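5'-deoxynucleotidase (Pyrococcus horikoshii, PDB 2CQZ) probably removes the phosphate of 2'-deoxyribonucleoside 5'-monophosphates as a metal-dependent HD-domain hydrolase that works as a homodimer. Local coordinates at residues 35-40 and 68-73; 23-28 and 143-148; 131-136 and 170-175; 17-22 and 77-82; 64-69 and 118-123. All coordinates share one frame; numbering follows the deposited sequence.

Contact 1 (35-40 and 68-73); sequences DHSFGV and IVHDLA. With NI (nickel (II) ion), chain G.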
# COMPACT_ATOMS: atom_id res chain seq x y z
N ASP A 35 -10.66 -12.14 -2.55
CA ASP A 35 -9.54 -13.07 -2.34
C ASP A 35 -10.07 -14.24 -1.52
O ASP A 35 -9.88 -15.41 -1.86
CB ASP A 35 -8.42 -12.43 -1.53
CG ASP A 35 -7.52 -11.54 -2.35
OD1 ASP A 35 -7.20 -11.93 -3.49
OD2 ASP A 35 -7.13 -10.46 -1.85
N HIS A 36 -10.74 -13.89 -0.43
CA HIS A 36 -11.32 -14.86 0.48
C HIS A 36 -12.28 -15.79 -0.26
O HIS A 36 -12.16 -17.02 -0.16
CB HIS A 36 -12.05 -14.11 1.60
CG HIS A 36 -12.89 -14.99 2.48
ND1 HIS A 36 -12.38 -16.11 3.11
CD2 HIS A 36 -14.21 -14.95 2.79
CE1 HIS A 36 -13.35 -16.72 3.77
NE2 HIS A 36 -14.47 -16.03 3.59
N SER A 37 -13.22 -15.22 -1.00
CA SER A 37 -14.21 -16.01 -1.73
C SER A 37 -13.54 -16.97 -2.70
O SER A 37 -14.01 -18.10 -2.87
CB SER A 37 -15.20 -15.10 -2.48
OG SER A 37 -16.00 -14.35 -1.57
N PHE A 38 -12.46 -16.53 -3.34
CA PHE A 38 -11.82 -17.45 -4.25
C PHE A 38 -11.30 -18.65 -3.49
O PHE A 38 -11.44 -19.79 -3.90
CB PHE A 38 -10.66 -16.72 -4.92
CG PHE A 38 -9.82 -17.70 -5.69
CD1 PHE A 38 -8.57 -18.05 -5.21
CD2 PHE A 38 -10.33 -18.29 -6.84
CE1 PHE A 38 -7.82 -19.01 -5.88
CE2 PHE A 38 -9.58 -19.25 -7.50
CZ PHE A 38 -8.32 -19.62 -7.03
N GLY A 39 -10.68 -18.41 -2.33
CA GLY A 39 -10.19 -19.50 -1.51
C GLY A 39 -11.31 -20.45 -1.11
O GLY A 39 -11.18 -21.67 -1.26
N VAL A 40 -12.41 -19.89 -0.60
CA VAL A 40 -13.53 -20.72 -0.20
C VAL A 40 -13.94 -21.58 -1.40
O VAL A 40 -14.14 -22.80 -1.27
CB VAL A 40 -14.71 -19.85 0.30
CG1 VAL A 40 -15.91 -20.71 0.60
CG2 VAL A 40 -14.30 -19.11 1.57
N ILE A 68 -19.33 -19.36 -4.14
CA ILE A 68 -19.13 -18.12 -4.88
C ILE A 68 -20.03 -16.99 -4.39
O ILE A 68 -19.63 -15.82 -4.32
CB ILE A 68 -19.40 -18.34 -6.39
CG1 ILE A 68 -18.32 -19.25 -6.98
CG2 ILE A 68 -19.43 -17.01 -7.12
CD1 ILE A 68 -18.57 -19.66 -8.42
N VAL A 69 -21.25 -17.35 -4.03
CA VAL A 69 -22.24 -16.37 -3.59
C VAL A 69 -22.33 -16.10 -2.08
O VAL A 69 -22.85 -15.05 -1.67
CB VAL A 69 -23.63 -16.81 -4.13
CG1 VAL A 69 -24.73 -15.94 -3.58
CG2 VAL A 69 -23.63 -16.75 -5.66
N HIS A 70 -21.78 -17.00 -1.27
CA HIS A 70 -21.88 -16.86 0.18
C HIS A 70 -21.62 -15.49 0.82
O HIS A 70 -22.32 -15.13 1.77
CB HIS A 70 -21.08 -17.96 0.89
CG HIS A 70 -19.66 -17.61 1.20
ND1 HIS A 70 -18.67 -17.58 0.24
CD2 HIS A 70 -19.05 -17.30 2.37
CE1 HIS A 70 -17.51 -17.27 0.81
NE2 HIS A 70 -17.72 -17.09 2.10
N ASP A 71 -20.65 -14.72 0.34
CA ASP A 71 -20.44 -13.41 0.96
C ASP A 71 -20.83 -12.27 0.06
O ASP A 71 -20.49 -11.12 0.34
CB ASP A 71 -18.99 -13.18 1.35
CG ASP A 71 -18.62 -13.84 2.63
OD1 ASP A 71 -19.28 -13.61 3.67
OD2 ASP A 71 -17.63 -14.58 2.59
N LEU A 72 -21.55 -12.58 -1.00
CA LEU A 72 -21.98 -11.58 -1.98
C LEU A 72 -22.69 -10.34 -1.44
O LEU A 72 -22.58 -9.27 -2.03
CB LEU A 72 -22.87 -12.24 -3.02
CG LEU A 72 -22.65 -11.84 -4.48
CD1 LEU A 72 -21.22 -12.22 -4.90
CD2 LEU A 72 -23.67 -12.54 -5.36
N ALA A 73 -23.43 -10.47 -0.33
CA ALA A 73 -24.15 -9.32 0.23
C ALA A 73 -23.20 -8.27 0.74
O ALA A 73 -23.60 -7.10 0.96
CB ALA A 73 -25.06 -9.77 1.37
NI NI G . -16.69 -16.07 4.04
O HOH W 1 -18.67 -14.78 -1.93
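His-36 meets His-70 and Asp-71 around a nickel ion, and the three side chains supply the H...HD part of the HD-domain metal site, which Asp-127 completes. The assignment rests on bond lengths: His-36 NE2 lies 2.3 Å from the nickel, His-70 NE2 2.4 Å and Asp-71 OD2 2.3 Å. With CG anti to the backbone N (chi1 170°), His-36 carries NE2 off helix 33-53 toward the turn that follows helix 60-69. Asp-71 OD2 lies in the plane of that ring, at its CD2 edge. The two imidazoles are turned 69° apart, an oblique pair, with His-36 NE2 at the edge of the His-70 ring. On one face of the His-70 ring, Asp-71 CB sits over the centre. Each ring has its other nitrogen held, His-36 ND1 by Asp-130 and His-70 ND1 by the carbonyl of Ala-67, so both ends fix ring rotation. Val-40 comes tip to tip with His-70, CG2 standing 3.8 Å from CE1. One water joins the Ser-37 hydroxyl to the backbone of the facing segment: 2.7 Å from Ser-37 OG, it donates to Ile-68 O at 2.8 Å and accepts from Asp-71 N at 3.0 Å.

Contact 2 (23-28 and 143-148); sequences LIKGVQ and NKNLDE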
# COMPACT_ATOMS: atom_id res chain seq x y z
N LEU A 23 -7.78 -6.24 9.60
CA LEU A 23 -7.43 -4.83 9.87
C LEU A 23 -7.48 -4.51 11.35
O LEU A 23 -6.57 -3.89 11.91
CB LEU A 23 -8.38 -3.87 9.15
CG LEU A 23 -8.13 -3.59 7.66
CD1 LEU A 23 -9.12 -2.54 7.17
CD2 LEU A 23 -6.70 -3.10 7.47
N ILE A 24 -8.56 -4.93 11.99
CA ILE A 24 -8.73 -4.68 13.41
C ILE A 24 -7.58 -5.31 14.19
O ILE A 24 -7.08 -4.71 15.14
CB ILE A 24 -10.09 -5.22 13.88
CG1 ILE A 24 -11.19 -4.31 13.32
CG2 ILE A 24 -10.13 -5.33 15.40
CD1 ILE A 24 -12.56 -4.64 13.79
N LYS A 25 -7.15 -6.49 13.76
CA LYS A 25 -6.03 -7.18 14.40
C LYS A 25 -4.68 -6.61 13.99
O LYS A 25 -3.63 -7.15 14.36
CB LYS A 25 -6.03 -8.68 14.07
CG LYS A 25 -7.20 -9.45 14.65
CD LYS A 25 -7.28 -9.26 16.16
CE LYS A 25 -8.45 -10.04 16.75
NZ LYS A 25 -8.52 -9.85 18.22
N GLY A 26 -4.69 -5.53 13.20
CA GLY A 26 -3.44 -4.93 12.80
C GLY A 26 -2.70 -5.51 11.61
O GLY A 26 -1.55 -5.15 11.37
N VAL A 27 -3.32 -6.43 10.89
CA VAL A 27 -2.65 -6.97 9.70
C VAL A 27 -2.81 -5.85 8.70
O VAL A 27 -3.93 -5.44 8.37
CB VAL A 27 -3.33 -8.24 9.19
CG1 VAL A 27 -2.67 -8.70 7.91
CG2 VAL A 27 -3.24 -9.35 10.24
N GLN A 28 -1.67 -5.32 8.25
CA GLN A 28 -1.63 -4.16 7.36
C GLN A 28 -2.16 -4.30 5.91
O GLN A 28 -2.94 -3.43 5.47
CB GLN A 28 -0.21 -3.56 7.38
CG GLN A 28 0.28 -3.20 8.80
CD GLN A 28 0.07 -1.75 9.20
OE1 GLN A 28 -0.91 -1.09 8.83
NE2 GLN A 28 1.01 -1.24 9.99
N ASN A 143 2.37 -11.26 12.62
CA ASN A 143 1.29 -10.79 13.47
C ASN A 143 1.09 -11.78 14.60
O ASN A 143 0.90 -12.97 14.37
CB ASN A 143 -0.01 -10.63 12.68
CG ASN A 143 -1.05 -9.80 13.42
OD1 ASN A 143 -1.89 -10.32 14.15
ND2 ASN A 143 -0.99 -8.48 13.22
N LYS A 144 1.10 -11.30 15.83
CA LYS A 144 0.96 -12.22 16.94
C LYS A 144 -0.34 -12.19 17.74
O LYS A 144 -0.38 -12.67 18.87
CB LYS A 144 2.14 -12.07 17.89
CG LYS A 144 2.27 -10.70 18.45
CD LYS A 144 3.57 -10.56 19.21
CE LYS A 144 4.75 -10.75 18.28
NZ LYS A 144 6.00 -10.31 18.96
N ASN A 145 -1.41 -11.65 17.15
CA ASN A 145 -2.68 -11.62 17.86
C ASN A 145 -3.85 -12.17 17.06
O ASN A 145 -4.94 -11.61 17.07
CB ASN A 145 -2.99 -10.20 18.36
CG ASN A 145 -2.59 -9.13 17.39
OD1 ASN A 145 -1.98 -8.14 17.76
ND2 ASN A 145 -2.91 -9.33 16.13
N LEU A 146 -3.61 -13.29 16.39
CA LEU A 146 -4.63 -13.95 15.57
C LEU A 146 -4.98 -15.29 16.21
O LEU A 146 -5.61 -16.15 15.59
CB LEU A 146 -4.09 -14.20 14.16
CG LEU A 146 -3.56 -13.01 13.36
CD1 LEU A 146 -3.02 -13.50 12.02
CD2 LEU A 146 -4.68 -11.98 13.18
N ASP A 147 -4.54 -15.46 17.45
CA ASP A 147 -4.76 -16.69 18.20
C ASP A 147 -6.20 -17.22 18.16
O ASP A 147 -6.42 -18.39 17.85
CB ASP A 147 -4.34 -16.47 19.65
CG ASP A 147 -3.74 -17.70 20.28
OD1 ASP A 147 -2.69 -18.17 19.77
OD2 ASP A 147 -4.30 -18.21 21.28
N GLU A 148 -7.16 -16.36 18.47
CA GLU A 148 -8.56 -16.75 18.48
C GLU A 148 -9.01 -17.48 17.23
O GLU A 148 -9.70 -18.50 17.31
CB GLU A 148 -9.44 -15.52 18.69
CG GLU A 148 -9.16 -14.37 17.75
CD GLU A 148 -10.09 -13.19 17.97
OE1 GLU A 148 -11.30 -13.33 17.69
OE2 GLU A 148 -9.62 -12.13 18.44
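Lys-25 lies at the end of helix 20-24 and runs its side chain along the loop that carries Asn-145, Leu-146 and Glu-148. Its CB packs on Leu-146 CD2 at 3.7 Å, and CG touches the same methyl. A bend at chi2 (-55°) turns the chain, so that CD passes 3.4 Å from the carbonyl O of Asn-145. From there it runs straight to NZ, which meets Glu-148 OE2 tip to tip in a salt bridge modelled at 2.5 Å, nearly along the C-O axis. The backbone is held too, for Lys-25 O takes two amide donors. Asn-143 ND2 gives the straighter bond, 3.2 Å at 158°, with the donor tilted from the carbonyl plane. Asn-145 ND2, at 2.9 Å, comes in that plane on a lone pair of the oxygen. Gly-26 follows with positive phi and closes the helix as a Schellman motif, while Val-27 CG2 lies against the Asn-143 amide. An alanine in place of Lys-25 would probably leave the Glu-148 carboxylate without its mate and Leu-146 CD2 less covered. The chemistry divides in two: the amide bonds use a backbone oxygen, not the lysine side chain, whereas the ionic link needs its ammonium.

Contact 3 (131-136 and 170-175); sequences MILQAY and NSVGRL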
# COMPACT_ATOMS: atom_id res chain seq x y z
N MET A 131 -10.04 -19.12 6.26
CA MET A 131 -9.73 -18.18 7.33
C MET A 131 -8.59 -18.64 8.24
O MET A 131 -7.66 -17.88 8.50
CB MET A 131 -10.97 -17.89 8.17
CG MET A 131 -10.69 -16.93 9.32
SD MET A 131 -12.17 -16.59 10.28
CE MET A 131 -12.26 -18.12 11.19
N ILE A 132 -8.66 -19.88 8.72
CA ILE A 132 -7.63 -20.41 9.59
C ILE A 132 -6.29 -20.38 8.86
O ILE A 132 -5.29 -19.86 9.38
CB ILE A 132 -7.99 -21.86 10.03
CG1 ILE A 132 -9.32 -21.83 10.79
CG2 ILE A 132 -6.90 -22.44 10.93
CD1 ILE A 132 -9.95 -23.18 10.98
N LEU A 133 -6.27 -20.92 7.65
CA LEU A 133 -5.05 -20.94 6.85
C LEU A 133 -4.56 -19.52 6.54
O LEU A 133 -3.36 -19.30 6.32
CB LEU A 133 -5.29 -21.70 5.56
CG LEU A 133 -5.57 -23.17 5.82
CD1 LEU A 133 -5.86 -23.91 4.53
CD2 LEU A 133 -4.38 -23.78 6.53
N GLN A 134 -5.48 -18.56 6.54
CA GLN A 134 -5.13 -17.17 6.26
C GLN A 134 -4.49 -16.58 7.49
O GLN A 134 -3.58 -15.76 7.40
CB GLN A 134 -6.37 -16.36 5.85
CG GLN A 134 -6.07 -14.97 5.27
CD GLN A 134 -5.03 -14.98 4.13
OE1 GLN A 134 -5.19 -15.67 3.13
NE2 GLN A 134 -3.96 -14.21 4.31
N ALA A 135 -4.98 -17.00 8.66
CA ALA A 135 -4.44 -16.52 9.92
C ALA A 135 -3.03 -17.10 10.07
O ALA A 135 -2.11 -16.44 10.57
CB ALA A 135 -5.32 -16.98 11.06
N TYR A 136 -2.89 -18.34 9.63
CA TYR A 136 -1.61 -19.03 9.66
C TYR A 136 -0.58 -18.20 8.90
O TYR A 136 0.49 -17.88 9.43
CB TYR A 136 -1.75 -20.39 8.99
CG TYR A 136 -0.45 -21.12 8.80
CD1 TYR A 136 0.29 -21.57 9.89
CD2 TYR A 136 0.04 -21.36 7.51
CE1 TYR A 136 1.50 -22.26 9.71
CE2 TYR A 136 1.25 -22.05 7.32
CZ TYR A 136 1.98 -22.49 8.43
OH TYR A 136 3.18 -23.15 8.27
N ASN A 170 -6.90 -32.38 11.28
CA ASN A 170 -5.76 -32.66 12.15
C ASN A 170 -4.49 -32.05 11.58
O ASN A 170 -3.68 -31.47 12.31
CB ASN A 170 -5.61 -34.17 12.32
CG ASN A 170 -6.58 -34.73 13.35
OD1 ASN A 170 -7.68 -34.20 13.55
ND2 ASN A 170 -6.17 -35.82 14.01
N SER A 171 -4.32 -32.16 10.27
CA SER A 171 -3.16 -31.58 9.60
C SER A 171 -3.19 -30.06 9.75
O SER A 171 -2.14 -29.42 9.84
CB SER A 171 -3.16 -31.94 8.11
OG SER A 171 -3.13 -33.34 7.93
N VAL A 172 -4.39 -29.49 9.78
CA VAL A 172 -4.57 -28.05 9.92
C VAL A 172 -4.20 -27.60 11.32
O VAL A 172 -3.45 -26.64 11.48
CB VAL A 172 -6.02 -27.63 9.65
CG1 VAL A 172 -6.18 -26.14 9.90
CG2 VAL A 172 -6.39 -27.95 8.22
N GLY A 173 -4.76 -28.27 12.31
CA GLY A 173 -4.49 -27.92 13.70
C GLY A 173 -3.03 -28.12 14.03
O GLY A 173 -2.48 -27.50 14.94
N ARG A 174 -2.39 -28.99 13.26
CA ARG A 174 -0.98 -29.31 13.44
C ARG A 174 -0.08 -28.15 12.99
O ARG A 174 1.09 -28.05 13.39
CB ARG A 174 -0.68 -30.57 12.62
CG ARG A 174 0.66 -31.22 12.84
CD ARG A 174 0.66 -32.56 12.12
NE ARG A 174 -0.41 -33.42 12.61
CZ ARG A 174 -1.07 -34.31 11.86
NH1 ARG A 174 -0.76 -34.46 10.57
NH2 ARG A 174 -2.03 -35.05 12.40
N LEU A 175 -0.62 -27.26 12.17
CA LEU A 175 0.12 -26.11 11.66
C LEU A 175 0.32 -25.02 12.71
O LEU A 175 1.22 -24.20 12.58
CB LEU A 175 -0.61 -25.50 10.47
CG LEU A 175 -0.58 -26.22 9.12
CD1 LEU A 175 -1.57 -25.56 8.19
CD2 LEU A 175 0.82 -26.18 8.54
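Ile-132 opens the contact from helix 118-140, its CG2 lying 3.9 Å from Val-172 CG1 of the C-terminal helix 166-173. The two branched side chains cross at about a right angle, and each offers the methyl that is anti to its own backbone N. One residue on, Leu-133 reaches across with its tip: CD2 stands 3.7 Å from Leu-175 CD1 and 4.5 Å from Val-172 CG1. A turn later comes Tyr-136. With CG anti to the backbone N (chi1 172°), its ring swings over to Leu-175, whose side chain crosses it at about a right angle. Along one side of the ring, CE1 is 3.9 Å from Leu-175 CB; at the far end, CZ is 3.9 Å from Leu-175 CD2. The carbonyl O of Leu-175 also stands 3.5 Å from Tyr-136 CE1, placed obliquely to the ring. No hydrogen bond links the segments, so mainly apolar surface joins them. The second subunit adds to this surface, with its Ile-8 on Leu-133, Leu-9 on Tyr-136 and Ile-5 on both Val-172 and Leu-175. The arrangement is that of an all-helical HD domain whose last helix packs on the long helix bearing the metal ligand Asp-127, here at a subunit interface.

Contact 4 (17-22 and 77-82); sequences LPRMGW and ITDIPL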
# COMPACT_ATOMS: atom_id res chain seq x y z
N LEU A 17 -12.93 -4.29 -1.30
CA LEU A 17 -13.25 -4.28 0.13
C LEU A 17 -12.38 -5.27 0.91
O LEU A 17 -12.15 -6.40 0.50
CB LEU A 17 -14.72 -4.64 0.29
CG LEU A 17 -15.65 -3.64 -0.40
CD1 LEU A 17 -17.08 -4.17 -0.53
CD2 LEU A 17 -15.75 -2.31 0.35
N PRO A 18 -11.86 -4.80 2.05
CA PRO A 18 -10.99 -5.64 2.88
C PRO A 18 -11.75 -6.53 3.86
O PRO A 18 -12.86 -6.22 4.27
CB PRO A 18 -10.15 -4.61 3.62
CG PRO A 18 -11.12 -3.50 3.84
CD PRO A 18 -11.80 -3.40 2.48
N ARG A 19 -11.14 -7.66 4.21
CA ARG A 19 -11.70 -8.49 5.21
C ARG A 19 -11.33 -7.84 6.49
O ARG A 19 -10.18 -7.85 6.92
CB ARG A 19 -11.03 -9.86 5.10
CG ARG A 19 -11.47 -10.60 3.83
CD ARG A 19 -12.60 -11.62 4.08
NE ARG A 19 -12.07 -12.80 4.78
CZ ARG A 19 -12.92 -13.60 5.44
NH1 ARG A 19 -14.23 -13.36 5.43
NH2 ARG A 19 -12.44 -14.66 6.09
N MET A 20 -12.31 -7.16 7.08
CA MET A 20 -12.08 -6.34 8.27
C MET A 20 -11.44 -6.94 9.53
O MET A 20 -10.68 -6.25 10.20
CB MET A 20 -13.39 -5.63 8.63
CG MET A 20 -14.00 -4.81 7.49
SD MET A 20 -13.10 -3.29 7.03
CE MET A 20 -13.68 -2.13 8.27
N GLY A 21 -11.74 -8.19 9.86
CA GLY A 21 -11.15 -8.78 11.05
C GLY A 21 -9.65 -8.58 11.11
O GLY A 21 -9.09 -8.20 12.14
N TRP A 22 -8.99 -8.83 9.98
CA TRP A 22 -7.55 -8.67 9.86
C TRP A 22 -7.10 -7.24 10.17
O TRP A 22 -6.14 -7.04 10.92
CB TRP A 22 -7.12 -9.06 8.44
CG TRP A 22 -7.59 -10.43 7.95
CD1 TRP A 22 -8.14 -10.70 6.73
CD2 TRP A 22 -7.47 -11.69 8.63
NE1 TRP A 22 -8.36 -12.05 6.60
CE2 TRP A 22 -7.97 -12.68 7.75
CE3 TRP A 22 -7.00 -12.08 9.90
CZ2 TRP A 22 -8.00 -14.05 8.10
CZ3 TRP A 22 -7.04 -13.44 10.24
CH2 TRP A 22 -7.53 -14.40 9.34
N ILE A 77 -22.92 -4.31 1.82
CA ILE A 77 -22.80 -3.99 3.27
C ILE A 77 -21.37 -4.02 3.85
O ILE A 77 -21.07 -3.42 4.88
CB ILE A 77 -23.76 -4.74 4.28
CG1 ILE A 77 -23.60 -6.30 4.45
CG2 ILE A 77 -25.20 -4.27 4.30
CD1 ILE A 77 -24.23 -6.82 5.78
N THR A 78 -20.37 -4.53 3.13
CA THR A 78 -18.96 -4.53 3.54
C THR A 78 -18.84 -5.62 4.60
O THR A 78 -19.84 -6.02 5.21
CB THR A 78 -18.47 -3.18 4.16
OG1 THR A 78 -18.93 -3.07 5.51
CG2 THR A 78 -18.96 -2.00 3.36
N ASP A 79 -17.63 -6.12 4.80
CA ASP A 79 -17.39 -7.20 5.75
C ASP A 79 -17.38 -6.69 7.18
O ASP A 79 -16.31 -6.57 7.79
CB ASP A 79 -16.07 -7.90 5.42
CG ASP A 79 -15.72 -8.99 6.40
OD1 ASP A 79 -16.63 -9.72 6.86
OD2 ASP A 79 -14.51 -9.14 6.72
N ILE A 80 -18.56 -6.38 7.72
CA ILE A 80 -18.68 -5.88 9.09
C ILE A 80 -18.10 -6.95 10.00
O ILE A 80 -18.60 -8.07 10.05
CB ILE A 80 -20.14 -5.63 9.44
CG1 ILE A 80 -20.71 -4.57 8.50
CG2 ILE A 80 -20.26 -5.21 10.88
CD1 ILE A 80 -22.21 -4.44 8.55
N PRO A 81 -17.04 -6.62 10.74
CA PRO A 81 -16.36 -7.55 11.66
C PRO A 81 -17.19 -8.11 12.83
O PRO A 81 -18.06 -7.43 13.37
CB PRO A 81 -15.14 -6.75 12.12
CG PRO A 81 -15.67 -5.35 12.14
CD PRO A 81 -16.48 -5.26 10.87
N LEU A 82 -16.88 -9.35 13.22
CA LEU A 82 -17.56 -10.03 14.31
C LEU A 82 -17.61 -9.18 15.57
O LEU A 82 -18.58 -9.22 16.32
CB LEU A 82 -16.86 -11.35 14.64
CG LEU A 82 -17.70 -12.63 14.54
CD1 LEU A 82 -16.86 -13.82 14.96
CD2 LEU A 82 -18.95 -12.50 15.42
O HOH W 2 -15.26 -4.43 3.77
O HOH W 3 -13.29 -11.06 8.69
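Asp-79 OD2 is approached by several groups at once: Met-20 N gives it a weak bond at 3.0 Å, bent to 124°, and a water donates to it at 3.0 Å. The guanidinium of Arg-19 adds charge alone, since NH1 is 4.4 Å from OD2 and the oxygen lies well out of its plane. The same water sits over the centre of one guanidinium face and has a weak, long bond from Gly-21 N. Asp-79, the centre of an inverse gamma turn, reaches these partners with CG anti to the backbone N (chi1 177°). A second water donates to Pro-18 O at 3.0 Å and accepts from Asp-79 N at 3.1 Å. Met-20 CB packs 3.8 Å from Pro-81 CD. The contact thus joins the start of helix 20-24 to the loop after helix 74-77, beside the HD-domain metal site, where Arg-19 touches His-36. Arg-19 NE also forms a salt bridge with Glu-31, and Asp-79 OD1 one with Lys-90. The carboxylates of Glu-31 and Asp-79 would probably favour the charged guanidinium, whose NH1 side is about 4 Å from the nickel.

Contact 5 (64-69 and 118-123); sequences LKMAIV and PEAQLV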
# COMPACT_ATOMS: atom_id res chain seq x y z
N LEU A 64 -20.37 -25.24 -5.32
CA LEU A 64 -19.54 -24.22 -5.93
C LEU A 64 -20.27 -22.89 -6.09
O LEU A 64 -19.68 -21.84 -5.87
CB LEU A 64 -19.00 -24.71 -7.28
CG LEU A 64 -17.97 -25.84 -7.20
CD1 LEU A 64 -17.50 -26.20 -8.60
CD2 LEU A 64 -16.78 -25.42 -6.34
N LYS A 65 -21.55 -22.93 -6.44
CA LYS A 65 -22.30 -21.69 -6.57
C LYS A 65 -22.46 -21.08 -5.19
O LYS A 65 -22.31 -19.87 -5.01
CB LYS A 65 -23.69 -21.93 -7.16
CG LYS A 65 -23.71 -22.30 -8.64
CD LYS A 65 -25.15 -22.48 -9.10
CE LYS A 65 -25.22 -22.94 -10.54
NZ LYS A 65 -26.63 -22.99 -11.02
N MET A 66 -22.75 -21.93 -4.22
CA MET A 66 -22.94 -21.49 -2.84
C MET A 66 -21.67 -20.86 -2.28
O MET A 66 -21.71 -19.90 -1.51
CB MET A 66 -23.38 -22.67 -1.98
CG MET A 66 -23.94 -22.31 -0.63
SD MET A 66 -24.49 -23.81 0.24
CE MET A 66 -26.09 -24.13 -0.58
N ALA A 67 -20.52 -21.39 -2.68
CA ALA A 67 -19.25 -20.83 -2.21
C ALA A 67 -19.01 -19.47 -2.86
O ALA A 67 -18.54 -18.53 -2.21
CB ALA A 67 -18.09 -21.79 -2.53
N ILE A 68 -19.33 -19.36 -4.14
CA ILE A 68 -19.13 -18.12 -4.88
C ILE A 68 -20.03 -16.99 -4.39
O ILE A 68 -19.63 -15.82 -4.32
CB ILE A 68 -19.40 -18.34 -6.39
CG1 ILE A 68 -18.32 -19.25 -6.98
CG2 ILE A 68 -19.43 -17.01 -7.12
CD1 ILE A 68 -18.57 -19.66 -8.42
N VAL A 69 -21.25 -17.35 -4.03
CA VAL A 69 -22.24 -16.37 -3.59
C VAL A 69 -22.33 -16.10 -2.08
O VAL A 69 -22.85 -15.05 -1.67
CB VAL A 69 -23.63 -16.81 -4.13
CG1 VAL A 69 -24.73 -15.94 -3.58
CG2 VAL A 69 -23.63 -16.75 -5.66
N PRO A 118 -25.47 -31.16 3.14
CA PRO A 118 -24.05 -31.49 2.96
C PRO A 118 -23.30 -30.33 2.28
O PRO A 118 -22.21 -29.96 2.69
CB PRO A 118 -24.08 -32.73 2.08
CG PRO A 118 -25.38 -33.35 2.44
CD PRO A 118 -26.31 -32.18 2.51
N GLU A 119 -23.91 -29.77 1.24
CA GLU A 119 -23.30 -28.67 0.52
C GLU A 119 -23.11 -27.47 1.42
O GLU A 119 -22.02 -26.87 1.45
CB GLU A 119 -24.15 -28.27 -0.68
CG GLU A 119 -24.35 -29.36 -1.73
CD GLU A 119 -25.15 -30.53 -1.20
OE1 GLU A 119 -26.10 -30.29 -0.41
OE2 GLU A 119 -24.85 -31.68 -1.58
N ALA A 120 -24.16 -27.10 2.16
CA ALA A 120 -24.11 -25.95 3.06
C ALA A 120 -23.03 -26.07 4.12
O ALA A 120 -22.40 -25.08 4.49
CB ALA A 120 -25.47 -25.74 3.74
N GLN A 121 -22.82 -27.29 4.61
CA GLN A 121 -21.80 -27.51 5.63
C GLN A 121 -20.41 -27.47 5.02
O GLN A 121 -19.47 -26.97 5.62
CB GLN A 121 -22.04 -28.83 6.35
CG GLN A 121 -22.93 -28.68 7.58
CD GLN A 121 -23.34 -30.01 8.17
OE1 GLN A 121 -22.59 -31.00 8.13
NE2 GLN A 121 -24.53 -30.04 8.76
N LEU A 122 -20.30 -28.01 3.80
CA LEU A 122 -19.04 -28.03 3.07
C LEU A 122 -18.53 -26.60 2.86
O LEU A 122 -17.36 -26.29 3.10
CB LEU A 122 -19.25 -28.69 1.72
CG LEU A 122 -18.06 -28.63 0.75
CD1 LEU A 122 -16.88 -29.35 1.38
CD2 LEU A 122 -18.43 -29.27 -0.58
N VAL A 123 -19.41 -25.72 2.39
CA VAL A 123 -19.01 -24.35 2.15
C VAL A 123 -18.62 -23.68 3.45
O VAL A 123 -17.67 -22.91 3.50
CB VAL A 123 -20.14 -23.53 1.47
CG1 VAL A 123 -19.68 -22.09 1.26
CG2 VAL A 123 -20.54 -24.17 0.15
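Met-66 brings its sulphur to a flat group of the facing helix, the peptide that joins Glu-119 to Ala-120. SD lies to one side of that peptide's plane, over its Ala-120 CA end, 3.6 Å from CA. No ring of either segment enters the contact. Met-66 gets there with CG anti to the backbone N (chi1 -165°) and an extended chain that bends at chi3, so that SD also comes 4.1 Å from Ala-120 CB. Val-123 packs nearer the metal, its two methyls divided between Ala-67 and Met-66: CG1 lies 3.7 Å from Ala-67 CA, while CG2 meets Met-66 CB at 3.9 Å. An alanine at Val-123 would probably open a gap against both Met-66 and Ala-67 and let the methionine chain shift. Tyr-112 of helix 106-114 also touches Met-66 and Val-123, while Thr-44 of helix 33-53 touches Ala-67. With the axes of 64-69 and 118-123 9.3 Å apart and crossing at -43°, helices 60-69 and 118-140 make a buried pair joined without hydrogen bonds, mostly by apolar groups. It belongs to the helical core of the HD domain, where one helix leads into the His-70/Asp-71 pair and the other continues to Asp-127.

How the contacts relate
Contacts 1 and 5 lie deepest, their centres 6 and 9 Å from that of the chain; contacts 4 and 3 are also buried, at 12 and 14 Å. Contacts 1 and 5 share helix 60-69 and touch through Val-40 and Ala-67, contact 1 being held by metal coordination, contact 5 by apolar packing. Contact 4 borders contact 1 through Arg-19 on His-36 and relies on charge and water. Contact 2 is outermost, at 18 Å, and there amide bonds and an ion pair take over. It shares helix 20-24 with contact 4, whose Trp-22 packs on Leu-146 and on contact 3. Contacts 3 and 5 both use helix 118-140. The second subunit touches contacts 1, 3 and 5, the fourth contacts 2 and 4.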